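Local coordinates for small TOPRIM domain protein (Geobacillus stearothermophilus, PDB 2FCJ) that is of unknown function but carries a small Toprim domain, the fold shared by topoisomerases and primases, and so may act on nucleic acids, at residues A[4-9]-A[23-28]. Numbering follows the deposited sequence.
Sequences VEKVII and LNEPVV
Val-28 pairs in parallel with Val-7, its N giving a hydrogen bond to Lys-6 O (3.1 Å) and its O taking one from Ile-8 N (2.9 Å from Val-28 O), the alternation by which one residue of a parallel strand bonds to the two neighbours of its partner. Val-7 and Val-28, both beta-branched and at ease in extended chain, lie side by side on one face of the sheet. Before the strand begins, Val-4 reaches across with both methyls: CG1 meets Val-28 CG2 at 4.1 Å, and CG2 rests on CB and CG of the Pro-26 ring, each 3.8 Å away. On the other face Val-27 CG1, anti to the backbone N (chi1 169°), sits against CG1 and CD1 of Ile-8, both 4.0 Å off, while Leu-23 CD1 approaches Ile-8 CD1 more loosely. Lys-6 also projects on this face; its chain, extended beyond CG, carries NZ to Glu-25 OE2 in a salt bridge of 2.9 Å, met on the syn side of the carboxylate. Glutamate suits the place because its own extended chain brings the carboxylate to the ammonium. OE2 accepts a second hydrogen bond from Asp-107 N, and Phe-106 makes a cation-pi contact with Lys-6. The contact closes a right-handed beta-alpha-beta crossover: strand 6-10, helix 13-22, then edge strand 28-31, with strand 52-56 along the other side of 6-10 and Leu-101 of helix 94-103 touching Ile-8 and Leu-23.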
loop_
_atom_site.group_PDB
_atom_site.type_symbol
_atom_site.label_atom_id
_atom_site.label_comp_id
_atom_site.label_asym_id
_atom_site.label_seq_id
_atom_site.Cartn_x
_atom_site.Cartn_y
_atom_site.Cartn_z
ATOM N N VAL A 4 4.476 -15.699 -4.041
ATOM C CA VAL A 4 4.183 -14.286 -3.894
ATOM C C VAL A 4 4.683 -13.810 -2.538
ATOM O O VAL A 4 4.405 -14.457 -1.518
ATOM C CB VAL A 4 2.663 -14.033 -4.033
ATOM C CG1 VAL A 4 2.340 -12.572 -3.746
ATOM C CG2 VAL A 4 2.203 -14.417 -5.414
ATOM N N GLU A 5 5.515 -12.767 -2.547
ATOM C CA GLU A 5 6.140 -12.261 -1.320
ATOM C C GLU A 5 5.722 -10.845 -0.967
ATOM O O GLU A 5 5.800 -10.430 0.193
ATOM C CB GLU A 5 7.661 -12.288 -1.442
ATOM C CG GLU A 5 8.228 -13.629 -1.837
ATOM C CD GLU A 5 9.578 -13.880 -1.216
ATOM O OE1 GLU A 5 10.448 -12.987 -1.287
ATOM O OE2 GLU A 5 9.754 -14.963 -0.641
ATOM N N LYS A 6 5.292 -10.089 -1.963
ATOM C CA LYS A 6 5.006 -8.677 -1.761
ATOM C C LYS A 6 3.585 -8.476 -1.328
ATOM O O LYS A 6 2.666 -9.074 -1.869
ATOM C CB LYS A 6 5.271 -7.915 -3.041
ATOM C CG LYS A 6 6.725 -7.977 -3.452
ATOM C CD LYS A 6 6.960 -7.161 -4.707
ATOM C CE LYS A 6 8.296 -7.510 -5.334
ATOM N NZ LYS A 6 8.608 -6.542 -6.416
ATOM N N VAL A 7 3.413 -7.497 -0.441
ATOM C CA VAL A 7 2.118 -7.137 0.106
ATOM C C VAL A 7 2.026 -5.611 0.191
ATOM O O VAL A 7 2.957 -4.967 0.696
ATOM C CB VAL A 7 1.964 -7.690 1.527
ATOM C CG1 VAL A 7 0.598 -7.309 2.101
ATOM C CG2 VAL A 7 2.149 -9.210 1.538
ATOM N N ILE A 8 0.952 -5.030 -0.348
ATOM C CA ILE A 8 0.655 -3.607 -0.162
ATOM C C ILE A 8 -0.609 -3.489 0.665
ATOM O O ILE A 8 -1.623 -4.114 0.350
ATOM C CB ILE A 8 0.471 -2.881 -1.513
ATOM C CG1 ILE A 8 1.771 -2.927 -2.305
ATOM C CG2 ILE A 8 0.055 -1.402 -1.321
ATOM C CD1 ILE A 8 1.591 -2.549 -3.747
ATOM N N ILE A 9 -0.543 -2.668 1.711
ATOM C CA ILE A 9 -1.694 -2.385 2.552
ATOM C C ILE A 9 -2.159 -0.972 2.281
ATOM O O ILE A 9 -1.352 -0.049 2.194
ATOM C CB ILE A 9 -1.327 -2.554 4.038
ATOM C CG1 ILE A 9 -0.792 -3.973 4.285
ATOM C CG2 ILE A 9 -2.527 -2.250 4.934
ATOM C CD1 ILE A 9 -0.169 -4.186 5.649
ATOM N N LEU A 23 -0.548 -2.823 -11.317
ATOM C CA LEU A 23 0.481 -3.818 -11.067
ATOM C C LEU A 23 0.605 -4.837 -12.189
ATOM O O LEU A 23 -0.386 -5.216 -12.811
ATOM C CB LEU A 23 0.219 -4.535 -9.744
ATOM C CG LEU A 23 0.532 -3.710 -8.501
ATOM C CD1 LEU A 23 -0.009 -4.364 -7.247
ATOM C CD2 LEU A 23 2.014 -3.482 -8.417
ATOM N N ASN A 24 1.833 -5.262 -12.439
ATOM C CA ASN A 24 2.082 -6.287 -13.452
ATOM C C ASN A 24 2.700 -7.554 -12.867
ATOM O O ASN A 24 3.267 -8.366 -13.593
ATOM C CB ASN A 24 2.973 -5.733 -14.565
ATOM C CG ASN A 24 2.996 -6.624 -15.797
ATOM O OD1 ASN A 24 1.975 -7.172 -16.201
ATOM N ND2 ASN A 24 4.166 -6.757 -16.400
ATOM N N GLU A 25 2.638 -7.686 -11.547
ATOM C CA GLU A 25 3.006 -8.926 -10.872
ATOM C C GLU A 25 1.961 -9.188 -9.782
ATOM O O GLU A 25 1.261 -8.267 -9.356
ATOM C CB GLU A 25 4.401 -8.788 -10.259
ATOM C CG GLU A 25 4.543 -7.648 -9.230
ATOM C CD GLU A 25 5.899 -7.629 -8.556
ATOM O OE1 GLU A 25 6.314 -8.713 -8.072
ATOM O OE2 GLU A 25 6.545 -6.553 -8.456
ATOM N N PRO A 26 1.810 -10.453 -9.355
ATOM C CA PRO A 26 0.877 -10.740 -8.269
ATOM C C PRO A 26 1.355 -10.156 -6.935
ATOM O O PRO A 26 2.514 -10.291 -6.577
ATOM C CB PRO A 26 0.861 -12.274 -8.212
ATOM C CG PRO A 26 2.133 -12.685 -8.826
ATOM C CD PRO A 26 2.442 -11.674 -9.880
ATOM N N VAL A 27 0.493 -9.394 -6.290
ATOM C CA VAL A 27 0.834 -8.763 -5.025
ATOM C C VAL A 27 -0.407 -8.907 -4.191
ATOM O O VAL A 27 -1.508 -8.745 -4.703
ATOM C CB VAL A 27 1.143 -7.258 -5.229
ATOM C CG1 VAL A 27 1.244 -6.535 -3.883
ATOM C CG2 VAL A 27 2.402 -7.063 -6.058
ATOM N N VAL A 28 -0.249 -9.291 -2.923
ATOM C CA VAL A 28 -1.394 -9.305 -2.046
ATOM C C VAL A 28 -1.686 -7.868 -1.652
ATOM O O VAL A 28 -0.807 -7.180 -1.131
ATOM C CB VAL A 28 -1.136 -10.127 -0.771
ATOM C CG1 VAL A 28 -2.383 -10.168 0.107
ATOM C CG2 VAL A 28 -0.649 -11.539 -1.101
HETATM O O HOH W 1 8.748 -9.249 -8.484
#